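Long-range contacts in putative pilus assembly-related protein (Burkholderia pseudomallei, PDB 4DAD), which probably takes part in pilus assembly, this chain being its CheY-related response-regulator receiver domain, and as a whole protein may bind and hydrolyse ATP: residues A[32-37]-A[48-53]; A[38-43]-A[129-134]; A[54-59]-A[80-85]; A[69-74]-A[96-101]. All coordinates share one frame; numbering follows the deposited sequence.

Overall arrangement
The four contacts lie in one receiver domain, a five-stranded parallel sheet in the strand order 2-1-3-4-5. Interaction 4 joins two inner strands, and its centre is about 1 Å from the centre of the chain. Interactions 1 and 2 share helix 30-43 and cross along the chain; their centres are about 13 Å apart. Interaction 3 packs helices 55-58 and 80-92, its centre about 24 Å from that of interaction 2. Interactions 3 and 4 also cross, and both nest within the loop closed by interaction 2. Helices thus pack on both faces of the central strands. Interactions 1 and 4 meet in the Arg32-Asp74 salt bridge, at the predicted phosphorylation site.

Interaction 1 of 4, residues A[32-37]-A[48-53]; sequences RLAHLA and VTRTVG. With SO4 (sulfate ion), chain C.
Leu33 lies over Arg50 and Ala37 over Val48, as helix 32-37 runs almost antiparallel to strand 48-51, at 169°, with their axes 9.1 Å apart. No hydrogen bond joins the two segments. Leu33 carries one end of the contact. Its CG is anti to the backbone N (chi1 -180°), which sends both methyls to the strand. Leu33 CD2 lies 3.9 Å from Arg50 CB and also 3.9 Å from Val52 CG1. It further packs against the carbonyl oxygen of Thr51.

Arg50 covers the other end. Its chain is extended from CG to NE, and this brings the guanidinium across the helix surface. Ala37 CB sits over one face of the group, 3.5 Å from Arg50 CZ and off toward the rim. Arg50 NH1 passes 3.6 Å from Ala34 CA, then gives a hydrogen bond of 3.2 Å to O3 of a sulfate ion. That ion probably comes from the crystallisation liquor. Ala37 CB also touches Val48 CG1, at 4.1 Å.

At the end of the strand, Thr51 OG1 accepts from Gly53 N at 3.1 Å, which forms an ST turn. On the inner side, Leu33 also packs on Val25 of strand 22-26. The arrangement belongs to the first beta-alpha-beta unit of the receiver fold, in which helix 30-43 connects the parallel strands 22-26 and 47-51.

Interaction 2 of 4, residues A[38-43]-A[129-134]; sequences RLVGDA and RALDDA
Leu131 reaches from helix 129-134 to Leu39, Val40 and Ala43 of helix 38-43. The two helices cross at -70°, with their axes 9.8 Å apart. The apolar contacts all run through one methyl. With chi1 at 174° the Leu131 side chain points away from its own backbone N, and CD2 reaches the facing helix. Leu131 CD2 lies 4.0 Å from Leu39 CB and also 4.0 Å from Ala43 CB. Val40 CG2 is farther from Leu131 CD2, at 4.4 Å. The same CD2 packs against the backbone, 3.3 Å from Leu39 O.

Polar groups do not bridge the helices. Asp132 OD1 comes within 4.2 Å of Ala43 O without a bond. Asp132 OD2 has a long, weak ion pair with Lys136, on its own helix. Arg38 presents a guanidinium edge to Asp42 OD2, with NH2 at 3.4 Å, weak because it is long. Arg129 NE meets Asp133 OD2 at 3.2 Å, a weak bond because it is bent.

The helices therefore meet by van der Waals packing of apolar groups. The salt-bridged pairs take no part, and Asp132 touches without bonding across, so no directional bond fixes the crossing.

Interaction 3 of 4, residues A[54-59]-A[80-85]; sequences RAAQIV and TAELAA. With SO4 (sulfate ion), chain B.
Glu82 reaches from helix 80-85 to the start of helix 55-58 and touches Arg54, Ala55 and Ala56. Its CB points neither straight at the other segment nor away from it. A turn about the CB-CG bond (chi2 71°) bends the chain and brings the carboxylate to residues 54-56. Glu82 CG lies 3.9 Å from Ala55 CB. Glu82 CD passes 3.8 Å from Arg54 CB. At the tip the two oxygens have different surroundings. Glu82 OE1 packs near Arg54 CB, at 3.6 Å. Glu82 OE2 accepts a hydrogen bond from Ala56 N at 2.8 Å. The donor approaches nearly along the C-O axis, with an N-H...O angle of 143°. Ala55 N is also near OE2, but its angle is too poor for a bond. The first turn of a helix has backbone N-H groups with no partner in the helix, so a carboxylate here is well suited to it.

Arg54 holds the N-cap position. Its N gives a 3.1 Å bond to a lone pair of Gln57 OE1, in the carbonyl plane. Gln57 CG lies over the centre of the Arg54 guanidinium face. Gln57 NE2 gives a hydrogen bond of 3.3 Å to O4 of a sulfate ion, which Arg61 NH2 also binds.

Beside the carboxylate, one turn on along helix 80-85, the contact is apolar. Ala85 CB meets Ala55 CB at 3.9 Å, and it also touches Ala56. Farther along, Ala55 packs on Ile86, and Ile58 and Val59 pack on Leu89. Helix 55-58, which follows edge strand 47-51, thus lies beside helix 80-92, which follows strand 70-74.

Interaction 4 of 4, residues A[69-74]-A[96-101]; sequences DILMID and LTCLLV
Leu71 pairs with Cys98 and Met72 with Leu99 in two parallel strands at the centre of the receiver fold. They are the strands of a beta-alpha-beta unit linked by helix 80-92. The strand axes lie 4.6 Å apart, at 23°.

The tight part runs from Asp69 to Ile73. Backbone bonds go alternately each way. Leu71 N reaches Thr97 O at 2.9 Å, and Leu99 N returns to Leu71 O at 2.8 Å. Side chains pack on both faces of the sheet. On one face the selenomethionine Met72 turns its CG away from its own N (chi1 -155°), and Met72 CG touches Val101 CG2 at 3.7 Å. Leu99 CD2 lies against both Met72 CE and Ile70 CG2, the three methyls grouped in a triangle. Helix 128-140 covers this face through Leu135 and Ala138. On the other face Ile73 CG2 meets Leu100 CD1 at 3.9 Å. Leu96 CD2 lies 4.0 Å from Leu71 CB. Helix 80-92 covers this side with Ile86 and Leu89. At the N-terminal end Asp69 is buried, and its carboxylate has a salt bridge to Arg145.

The solvent side is at the C-terminal end of strand 70-74, where Asp74, the predicted phosphorylation site and unmodified here, is partly exposed. Its polar partners lie outside the two strands: OD1 has a salt bridge to Arg32, and OD2 is hydrogen-bonded to Ser27 OG. Across the contact Asp74 OD1 merely nears Val101 O. The last backbone bond before Asp74 is nearly straight: Val101 N meets Ile73 O at 2.8 Å, with an N-H...O angle of 174°.

Interaction 1 of 4, residues A[32-37]-A[48-53]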
loop_
_atom_site.group_PDB
_atom_site.type_symbol
_atom_site.label_atom_id
_atom_site.label_comp_id
_atom_site.label_asym_id
_atom_site.label_seq_id
_atom_site.Cartn_x
_atom_site.Cartn_y
_atom_site.Cartn_z
ATOM N N ARG A 32 -21.554 -13.326 6.253
ATOM C CA ARG A 32 -20.592 -12.616 5.372
ATOM C C ARG A 32 -19.254 -13.361 5.309
ATOM O O ARG A 32 -18.699 -13.498 4.217
ATOM C CB ARG A 32 -20.332 -11.155 5.808
ATOM C CG ARG A 32 -21.521 -10.201 5.721
ATOM C CD ARG A 32 -21.192 -9.051 4.796
ATOM N NE ARG A 32 -21.059 -7.752 5.465
ATOM C CZ ARG A 32 -20.553 -6.661 4.882
ATOM N NH1 ARG A 32 -20.077 -6.718 3.642
ATOM N NH2 ARG A 32 -20.482 -5.517 5.549
ATOM N N LEU A 33 -18.757 -13.860 6.475
ATOM C CA LEU A 33 -17.501 -14.587 6.570
ATOM C C LEU A 33 -17.544 -15.823 5.673
ATOM O O LEU A 33 -16.693 -15.967 4.789
ATOM C CB LEU A 33 -17.166 -14.959 8.035
ATOM C CG LEU A 33 -15.856 -15.726 8.292
ATOM C CD1 LEU A 33 -14.651 -14.937 7.841
ATOM C CD2 LEU A 33 -15.684 -16.027 9.758
ATOM N N ALA A 34 -18.569 -16.658 5.846
ATOM C CA ALA A 34 -18.767 -17.890 5.071
ATOM C C ALA A 34 -18.835 -17.608 3.577
ATOM O O ALA A 34 -18.300 -18.397 2.797
ATOM C CB ALA A 34 -20.040 -18.607 5.523
ATOM N N HIS A 35 -19.501 -16.493 3.189
ATOM C CA HIS A 35 -19.695 -16.050 1.805
ATOM C C HIS A 35 -18.368 -15.542 1.226
ATOM O O HIS A 35 -17.999 -15.956 0.129
ATOM C CB HIS A 35 -20.791 -14.980 1.734
ATOM C CG HIS A 35 -21.127 -14.538 0.344
ATOM N ND1 HIS A 35 -21.897 -15.321 -0.500
ATOM C CD2 HIS A 35 -20.795 -13.396 -0.302
ATOM C CE1 HIS A 35 -22.004 -14.633 -1.623
ATOM N NE2 HIS A 35 -21.360 -13.465 -1.546
ATOM N N LEU A 36 -17.628 -14.708 1.978
ATOM C CA LEU A 36 -16.316 -14.237 1.543
ATOM C C LEU A 36 -15.356 -15.395 1.296
ATOM O O LEU A 36 -14.704 -15.411 0.267
ATOM C CB LEU A 36 -15.695 -13.279 2.559
ATOM C CG LEU A 36 -16.108 -11.813 2.530
ATOM C CD1 LEU A 36 -15.374 -11.041 3.641
ATOM C CD2 LEU A 36 -15.749 -11.159 1.193
ATOM N N ALA A 37 -15.275 -16.347 2.217
ATOM C CA ALA A 37 -14.404 -17.527 2.149
ATOM C C ALA A 37 -14.779 -18.445 0.984
ATOM O O ALA A 37 -13.891 -18.993 0.305
ATOM C CB ALA A 37 -14.476 -18.290 3.452
ATOM N N VAL A 48 -7.410 -20.988 2.528
ATOM C CA VAL A 48 -8.227 -19.996 3.213
ATOM C C VAL A 48 -8.475 -20.384 4.659
ATOM O O VAL A 48 -8.904 -21.509 4.941
ATOM C CB VAL A 48 -9.568 -19.739 2.454
ATOM C CG1 VAL A 48 -10.370 -18.591 3.087
ATOM C CG2 VAL A 48 -9.307 -19.440 0.994
ATOM N N THR A 49 -8.241 -19.395 5.565
ATOM C CA THR A 49 -8.486 -19.434 7.010
ATOM C C THR A 49 -9.497 -18.326 7.334
ATOM O O THR A 49 -9.381 -17.215 6.835
ATOM C CB THR A 49 -7.174 -19.278 7.781
ATOM O OG1 THR A 49 -6.318 -20.355 7.437
ATOM C CG2 THR A 49 -7.362 -19.269 9.280
ATOM N N ARG A 50 -10.495 -18.660 8.158
ATOM C CA ARG A 50 -11.544 -17.764 8.605
ATOM C C ARG A 50 -11.337 -17.299 10.032
ATOM O O ARG A 50 -10.887 -18.071 10.873
ATOM C CB ARG A 50 -12.879 -18.505 8.539
ATOM C CG ARG A 50 -13.276 -18.972 7.160
ATOM C CD ARG A 50 -14.299 -20.079 7.269
ATOM N NE ARG A 50 -14.425 -20.786 5.997
ATOM C CZ ARG A 50 -15.576 -21.051 5.390
ATOM N NH1 ARG A 50 -16.726 -20.689 5.942
ATOM N NH2 ARG A 50 -15.587 -21.683 4.226
ATOM N N THR A 51 -11.730 -16.052 10.324
ATOM C CA THR A 51 -11.766 -15.494 11.686
ATOM C C THR A 51 -12.970 -14.521 11.861
ATOM O O THR A 51 -13.360 -13.837 10.921
ATOM C CB THR A 51 -10.454 -14.834 12.103
ATOM O OG1 THR A 51 -10.601 -14.374 13.442
ATOM C CG2 THR A 51 -10.070 -13.674 11.236
ATOM N N VAL A 52 -13.538 -14.471 13.072
ATOM C CA VAL A 52 -14.628 -13.569 13.420
ATOM C C VAL A 52 -14.076 -12.347 14.134
ATOM O O VAL A 52 -14.840 -11.428 14.457
ATOM C CB VAL A 52 -15.778 -14.206 14.258
ATOM C CG1 VAL A 52 -16.620 -15.162 13.424
ATOM C CG2 VAL A 52 -15.256 -14.858 15.535
ATOM N N GLY A 53 -12.783 -12.374 14.432
ATOM C CA GLY A 53 -12.122 -11.298 15.153
ATOM C C GLY A 53 -12.040 -9.982 14.415
ATOM O O GLY A 53 -12.211 -9.916 13.194
HETATM S S SO4 C . -19.979 -22.724 3.972
HETATM O O1 SO4 C . -19.169 -22.143 2.892
HETATM O O2 SO4 C . -20.070 -24.172 3.795
HETATM O O3 SO4 C . -19.360 -22.459 5.276
HETATM O O4 SO4 C . -21.317 -22.129 3.917
#

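Interaction 2 of 4, residues A[38-43]-A[129-134]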
loop_
_atom_site.group_PDB
_atom_site.type_symbol
_atom_site.label_atom_id
_atom_site.label_comp_id
_atom_site.label_asym_id
_atom_site.label_seq_id
_atom_site.Cartn_x
_atom_site.Cartn_y
_atom_site.Cartn_z
ATOM N N ARG A 38 -16.100 -18.564 0.720
ATOM C CA ARG A 38 -16.644 -19.357 -0.391
ATOM C C ARG A 38 -16.228 -18.735 -1.736
ATOM O O ARG A 38 -15.937 -19.462 -2.696
ATOM C CB ARG A 38 -18.172 -19.441 -0.276
ATOM C CG ARG A 38 -18.829 -20.488 -1.167
ATOM C CD ARG A 38 -20.132 -19.974 -1.755
ATOM N NE ARG A 38 -19.949 -19.398 -3.093
ATOM C CZ ARG A 38 -20.778 -18.523 -3.659
ATOM N NH1 ARG A 38 -21.846 -18.086 -3.002
ATOM N NH2 ARG A 38 -20.537 -18.065 -4.881
ATOM N N LEU A 39 -16.222 -17.388 -1.793
ATOM C CA LEU A 39 -15.884 -16.616 -2.987
ATOM C C LEU A 39 -14.404 -16.702 -3.293
ATOM O O LEU A 39 -14.052 -16.815 -4.464
ATOM C CB LEU A 39 -16.336 -15.149 -2.871
ATOM C CG LEU A 39 -17.840 -14.904 -3.079
ATOM C CD1 LEU A 39 -18.176 -13.460 -2.889
ATOM C CD2 LEU A 39 -18.308 -15.362 -4.445
ATOM N N VAL A 40 -13.546 -16.687 -2.257
ATOM C CA VAL A 40 -12.093 -16.819 -2.390
ATOM C C VAL A 40 -11.790 -18.230 -2.873
ATOM O O VAL A 40 -11.083 -18.381 -3.862
ATOM C CB VAL A 40 -11.335 -16.462 -1.087
ATOM C CG1 VAL A 40 -9.849 -16.748 -1.233
ATOM C CG2 VAL A 40 -11.554 -14.999 -0.705
ATOM N N GLY A 41 -12.417 -19.228 -2.258
ATOM C CA GLY A 41 -12.301 -20.633 -2.639
ATOM C C GLY A 41 -12.682 -20.945 -4.073
ATOM O O GLY A 41 -12.184 -21.923 -4.642
ATOM N N ASP A 42 -13.557 -20.107 -4.679
ATOM C CA ASP A 42 -14.013 -20.229 -6.059
ATOM C C ASP A 42 -13.066 -19.547 -7.020
ATOM O O ASP A 42 -13.118 -19.824 -8.215
ATOM C CB ASP A 42 -15.400 -19.584 -6.226
ATOM C CG ASP A 42 -16.583 -20.393 -5.722
ATOM O OD1 ASP A 42 -16.380 -21.569 -5.317
ATOM O OD2 ASP A 42 -17.714 -19.852 -5.729
ATOM N N ALA A 43 -12.258 -18.595 -6.516
ATOM C CA ALA A 43 -11.355 -17.783 -7.315
ATOM C C ALA A 43 -10.066 -18.530 -7.645
ATOM O O ALA A 43 -9.381 -18.162 -8.596
ATOM C CB ALA A 43 -11.041 -16.486 -6.580
ATOM N N ARG A 129 -14.708 -11.661 -11.036
ATOM C CA ARG A 129 -13.670 -11.050 -11.876
ATOM C C ARG A 129 -12.846 -10.036 -11.062
ATOM O O ARG A 129 -11.615 -10.101 -11.082
ATOM C CB ARG A 129 -14.296 -10.394 -13.129
ATOM C CG ARG A 129 -13.374 -9.497 -13.970
ATOM C CD ARG A 129 -12.299 -10.256 -14.748
ATOM N NE ARG A 129 -11.206 -9.373 -15.176
ATOM C CZ ARG A 129 -10.245 -9.706 -16.038
ATOM N NH1 ARG A 129 -10.225 -10.916 -16.590
ATOM N NH2 ARG A 129 -9.299 -8.831 -16.360
ATOM N N ALA A 130 -13.527 -9.136 -10.329
ATOM C CA ALA A 130 -12.908 -8.139 -9.460
ATOM C C ALA A 130 -11.980 -8.816 -8.431
ATOM O O ALA A 130 -10.802 -8.445 -8.324
ATOM C CB ALA A 130 -13.984 -7.333 -8.751
ATOM N N LEU A 131 -12.503 -9.868 -7.748
ATOM C CA LEU A 131 -11.796 -10.654 -6.744
ATOM C C LEU A 131 -10.553 -11.365 -7.339
ATOM O O LEU A 131 -9.469 -11.290 -6.746
ATOM C CB LEU A 131 -12.742 -11.677 -6.070
ATOM C CG LEU A 131 -12.070 -12.662 -5.096
ATOM C CD1 LEU A 131 -11.369 -11.936 -3.940
ATOM C CD2 LEU A 131 -13.050 -13.667 -4.578
ATOM N N ASP A 132 -10.723 -12.068 -8.465
ATOM C CA ASP A 132 -9.655 -12.767 -9.172
ATOM C C ASP A 132 -8.551 -11.760 -9.553
ATOM O O ASP A 132 -7.375 -12.083 -9.408
ATOM C CB ASP A 132 -10.226 -13.490 -10.422
ATOM C CG ASP A 132 -9.202 -14.139 -11.353
ATOM O OD1 ASP A 132 -8.254 -14.788 -10.842
ATOM O OD2 ASP A 132 -9.369 -14.030 -12.596
ATOM N N ASP A 133 -8.929 -10.537 -9.991
ATOM C CA ASP A 133 -7.973 -9.480 -10.335
ATOM C C ASP A 133 -7.230 -9.010 -9.093
ATOM O O ASP A 133 -5.995 -8.918 -9.111
ATOM C CB ASP A 133 -8.681 -8.290 -11.008
ATOM C CG ASP A 133 -9.100 -8.518 -12.441
ATOM O OD1 ASP A 133 -8.773 -9.599 -12.996
ATOM O OD2 ASP A 133 -9.734 -7.604 -13.024
ATOM N N ALA A 134 -7.981 -8.740 -8.017
ATOM C CA ALA A 134 -7.464 -8.333 -6.718
ATOM C C ALA A 134 -6.434 -9.343 -6.178
ATOM O O ALA A 134 -5.345 -8.938 -5.732
ATOM C CB ALA A 134 -8.618 -8.190 -5.733
#

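Interaction 3 of 4, residues A[54-59]-A[80-85]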
loop_
_atom_site.group_PDB
_atom_site.type_symbol
_atom_site.label_atom_id
_atom_site.label_comp_id
_atom_site.label_asym_id
_atom_site.label_seq_id
_atom_site.Cartn_x
_atom_site.Cartn_y
_atom_site.Cartn_z
ATOM N N ARG A 54 -11.817 -8.916 15.171
ATOM C CA ARG A 54 -11.622 -7.571 14.613
ATOM C C ARG A 54 -10.122 -7.351 14.504
ATOM O O ARG A 54 -9.349 -8.074 15.161
ATOM C CB ARG A 54 -12.319 -6.477 15.464
ATOM C CG ARG A 54 -12.403 -6.790 16.956
ATOM C CD ARG A 54 -13.209 -5.789 17.772
ATOM N NE ARG A 54 -13.163 -6.138 19.194
ATOM C CZ ARG A 54 -12.314 -5.607 20.073
ATOM N NH1 ARG A 54 -11.458 -4.663 19.695
ATOM N NH2 ARG A 54 -12.329 -5.998 21.341
ATOM N N ALA A 55 -9.700 -6.365 13.687
ATOM C CA ALA A 55 -8.284 -6.048 13.484
ATOM C C ALA A 55 -7.540 -5.807 14.813
ATOM O O ALA A 55 -6.398 -6.216 14.924
ATOM C CB ALA A 55 -8.139 -4.847 12.578
ATOM N N ALA A 56 -8.202 -5.246 15.838
ATOM C CA ALA A 56 -7.592 -4.989 17.150
ATOM C C ALA A 56 -7.298 -6.293 17.951
ATOM O O ALA A 56 -6.419 -6.311 18.816
ATOM C CB ALA A 56 -8.474 -4.058 17.957
ATOM N N GLN A 57 -8.013 -7.380 17.645
ATOM C CA GLN A 57 -7.787 -8.674 18.281
ATOM C C GLN A 57 -6.733 -9.491 17.489
ATOM O O GLN A 57 -5.851 -10.116 18.086
ATOM C CB GLN A 57 -9.097 -9.431 18.363
ATOM C CG GLN A 57 -10.133 -8.776 19.242
ATOM C CD GLN A 57 -11.407 -9.565 19.207
ATOM O OE1 GLN A 57 -11.956 -9.877 18.144
ATOM N NE2 GLN A 57 -11.878 -9.945 20.368
ATOM N N ILE A 58 -6.817 -9.437 16.151
ATOM C CA ILE A 58 -5.916 -10.110 15.230
ATOM C C ILE A 58 -4.429 -9.704 15.495
ATOM O O ILE A 58 -3.586 -10.602 15.586
ATOM C CB ILE A 58 -6.371 -9.824 13.767
ATOM C CG1 ILE A 58 -7.745 -10.461 13.480
ATOM C CG2 ILE A 58 -5.356 -10.301 12.758
ATOM C CD1 ILE A 58 -8.428 -9.966 12.157
ATOM N N VAL A 59 -4.126 -8.380 15.667
ATOM C CA VAL A 59 -2.763 -7.849 15.911
ATOM C C VAL A 59 -2.080 -8.570 17.091
ATOM O O VAL A 59 -0.864 -8.783 17.051
ATOM C CB VAL A 59 -2.666 -6.302 16.138
ATOM C CG1 VAL A 59 -1.272 -5.784 15.791
ATOM C CG2 VAL A 59 -3.699 -5.532 15.340
ATOM N N THR A 80 -12.023 4.719 13.713
ATOM C CA THR A 80 -10.656 5.235 13.792
ATOM C C THR A 80 -9.770 4.226 14.549
ATOM O O THR A 80 -8.608 4.034 14.167
ATOM C CB THR A 80 -10.606 6.663 14.394
ATOM O OG1 THR A 80 -11.412 6.733 15.570
ATOM C CG2 THR A 80 -11.056 7.733 13.403
ATOM N N ALA A 81 -10.349 3.526 15.555
ATOM C CA ALA A 81 -9.673 2.508 16.371
ATOM C C ALA A 81 -9.251 1.311 15.542
ATOM O O ALA A 81 -8.184 0.746 15.801
ATOM C CB ALA A 81 -10.579 2.047 17.502
ATOM N N GLU A 82 -10.094 0.907 14.565
ATOM C CA GLU A 82 -9.803 -0.221 13.688
ATOM C C GLU A 82 -8.801 0.180 12.598
ATOM O O GLU A 82 -7.937 -0.638 12.287
ATOM C CB GLU A 82 -11.075 -0.839 13.095
ATOM C CG GLU A 82 -11.105 -2.363 13.201
ATOM C CD GLU A 82 -11.300 -2.970 14.584
ATOM O OE1 GLU A 82 -12.435 -2.912 15.114
ATOM O OE2 GLU A 82 -10.323 -3.533 15.127
ATOM N N LEU A 83 -8.848 1.439 12.081
ATOM C CA LEU A 83 -7.865 1.937 11.093
ATOM C C LEU A 83 -6.469 1.994 11.722
ATOM O O LEU A 83 -5.465 1.644 11.080
ATOM C CB LEU A 83 -8.248 3.313 10.530
ATOM C CG LEU A 83 -9.314 3.333 9.434
ATOM C CD1 LEU A 83 -9.870 4.718 9.257
ATOM C CD2 LEU A 83 -8.771 2.863 8.100
ATOM N N ALA A 84 -6.421 2.381 13.002
ATOM C CA ALA A 84 -5.188 2.410 13.781
ATOM C C ALA A 84 -4.644 0.973 13.984
ATOM O O ALA A 84 -3.437 0.743 13.883
ATOM C CB ALA A 84 -5.452 3.076 15.121
ATOM N N ALA A 85 -5.558 0.013 14.232
ATOM C CA ALA A 85 -5.251 -1.395 14.436
ATOM C C ALA A 85 -4.708 -2.003 13.171
ATOM O O ALA A 85 -3.742 -2.761 13.250
ATOM C CB ALA A 85 -6.496 -2.136 14.890
HETATM S S SO4 B . -8.764 -11.404 22.716
HETATM O O1 SO4 B . -7.658 -10.520 22.338
HETATM O O2 SO4 B . -9.028 -12.342 21.615
HETATM O O3 SO4 B . -8.426 -12.167 23.932
HETATM O O4 SO4 B . -9.946 -10.563 22.966
#

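Interaction 4 of 4, residues A[69-74]-A[96-101]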
loop_
_atom_site.group_PDB
_atom_site.type_symbol
_atom_site.label_atom_id
_atom_site.label_comp_id
_atom_site.label_asym_id
_atom_site.label_seq_id
_atom_site.Cartn_x
_atom_site.Cartn_y
_atom_site.Cartn_z
ATOM N N ASP A 69 -0.239 -14.609 3.962
ATOM C CA ASP A 69 0.250 -13.736 2.907
ATOM C C ASP A 69 -0.764 -12.625 2.714
ATOM O O ASP A 69 -0.377 -11.483 2.511
ATOM C CB ASP A 69 0.455 -14.527 1.606
ATOM C CG ASP A 69 1.423 -15.675 1.729
ATOM O OD1 ASP A 69 2.640 -15.413 1.888
ATOM O OD2 ASP A 69 0.972 -16.844 1.636
ATOM N N ILE A 70 -2.066 -12.957 2.803
ATOM C CA ILE A 70 -3.153 -11.999 2.571
ATOM C C ILE A 70 -4.162 -12.004 3.729
ATOM O O ILE A 70 -4.496 -13.043 4.289
ATOM C CB ILE A 70 -3.837 -12.251 1.203
ATOM C CG1 ILE A 70 -2.841 -12.055 0.050
ATOM C CG2 ILE A 70 -5.099 -11.378 0.988
ATOM C CD1 ILE A 70 -3.264 -12.798 -1.317
ATOM N N LEU A 71 -4.613 -10.799 4.080
ATOM C CA LEU A 71 -5.627 -10.534 5.068
ATOM C C LEU A 71 -6.724 -9.749 4.391
ATOM O O LEU A 71 -6.530 -8.602 4.010
ATOM C CB LEU A 71 -5.043 -9.798 6.294
ATOM C CG LEU A 71 -6.019 -9.189 7.303
ATOM C CD1 LEU A 71 -7.027 -10.199 7.809
ATOM C CD2 LEU A 71 -5.256 -8.578 8.460
HETATM N N MSE A 72 -7.882 -10.388 4.230
HETATM C CA MSE A 72 -9.044 -9.739 3.646
HETATM C C MSE A 72 -10.006 -9.343 4.766
HETATM O O MSE A 72 -10.541 -10.219 5.449
HETATM C CB MSE A 72 -9.688 -10.661 2.650
HETATM C CG MSE A 72 -10.469 -9.934 1.601
HETATM SE SE MSE A 72 -11.044 -11.203 0.265
HETATM C CE MSE A 72 -9.296 -12.026 -0.116
ATOM N N ILE A 73 -10.142 -8.028 5.022
ATOM C CA ILE A 73 -10.964 -7.507 6.106
ATOM C C ILE A 73 -12.303 -6.998 5.580
ATOM O O ILE A 73 -12.332 -6.162 4.681
ATOM C CB ILE A 73 -10.210 -6.400 6.907
ATOM C CG1 ILE A 73 -9.051 -6.963 7.733
ATOM C CG2 ILE A 73 -11.136 -5.599 7.838
ATOM C CD1 ILE A 73 -7.902 -5.876 7.971
ATOM N N ASP A 74 -13.408 -7.461 6.192
ATOM C CA ASP A 74 -14.734 -6.937 5.902
ATOM C C ASP A 74 -14.877 -5.596 6.684
ATOM O O ASP A 74 -14.819 -5.588 7.921
ATOM C CB ASP A 74 -15.812 -7.969 6.271
ATOM C CG ASP A 74 -17.248 -7.483 6.220
ATOM O OD1 ASP A 74 -17.481 -6.360 5.725
ATOM O OD2 ASP A 74 -18.147 -8.236 6.659
ATOM N N LEU A 96 2.564 -9.121 5.033
ATOM C CA LEU A 96 1.112 -9.291 4.945
ATOM C C LEU A 96 0.454 -8.152 4.125
ATOM O O LEU A 96 0.667 -6.971 4.403
ATOM C CB LEU A 96 0.508 -9.358 6.360
ATOM C CG LEU A 96 -0.959 -9.708 6.486
ATOM C CD1 LEU A 96 -1.219 -11.121 6.073
ATOM C CD2 LEU A 96 -1.401 -9.543 7.906
ATOM N N THR A 97 -0.337 -8.536 3.120
ATOM C CA THR A 97 -1.085 -7.655 2.258
ATOM C C THR A 97 -2.522 -7.595 2.778
ATOM O O THR A 97 -3.211 -8.621 2.834
ATOM C CB THR A 97 -0.976 -8.154 0.829
ATOM O OG1 THR A 97 0.380 -8.064 0.435
ATOM C CG2 THR A 97 -1.823 -7.361 -0.148
ATOM N N CYS A 98 -2.968 -6.377 3.151
ATOM C CA CYS A 98 -4.312 -6.159 3.656
ATOM C C CYS A 98 -5.186 -5.628 2.553
ATOM O O CYS A 98 -4.868 -4.623 1.915
ATOM C CB CYS A 98 -4.330 -5.240 4.878
ATOM S SG CYS A 98 -3.126 -5.677 6.164
ATOM N N LEU A 99 -6.294 -6.332 2.333
ATOM C CA LEU A 99 -7.354 -6.009 1.399
ATOM C C LEU A 99 -8.563 -5.653 2.227
ATOM O O LEU A 99 -8.882 -6.362 3.183
ATOM C CB LEU A 99 -7.649 -7.217 0.496
ATOM C CG LEU A 99 -6.857 -7.423 -0.811
ATOM C CD1 LEU A 99 -5.376 -7.459 -0.598
ATOM C CD2 LEU A 99 -7.233 -8.731 -1.439
ATOM N N LEU A 100 -9.234 -4.569 1.882
ATOM C CA LEU A 100 -10.433 -4.142 2.577
ATOM C C LEU A 100 -11.680 -4.300 1.666
ATOM O O LEU A 100 -11.678 -3.871 0.514
ATOM C CB LEU A 100 -10.245 -2.697 3.046
ATOM C CG LEU A 100 -11.281 -2.141 4.011
ATOM C CD1 LEU A 100 -10.954 -2.540 5.457
ATOM C CD2 LEU A 100 -11.360 -0.623 3.875
ATOM N N VAL A 101 -12.711 -4.966 2.178
ATOM C CA VAL A 101 -13.961 -5.159 1.458
ATOM C C VAL A 101 -15.003 -4.243 2.093
ATOM O O VAL A 101 -15.319 -4.395 3.264
ATOM C CB VAL A 101 -14.426 -6.632 1.379
ATOM C CG1 VAL A 101 -15.560 -6.777 0.363
ATOM C CG2 VAL A 101 -13.271 -7.554 1.006
#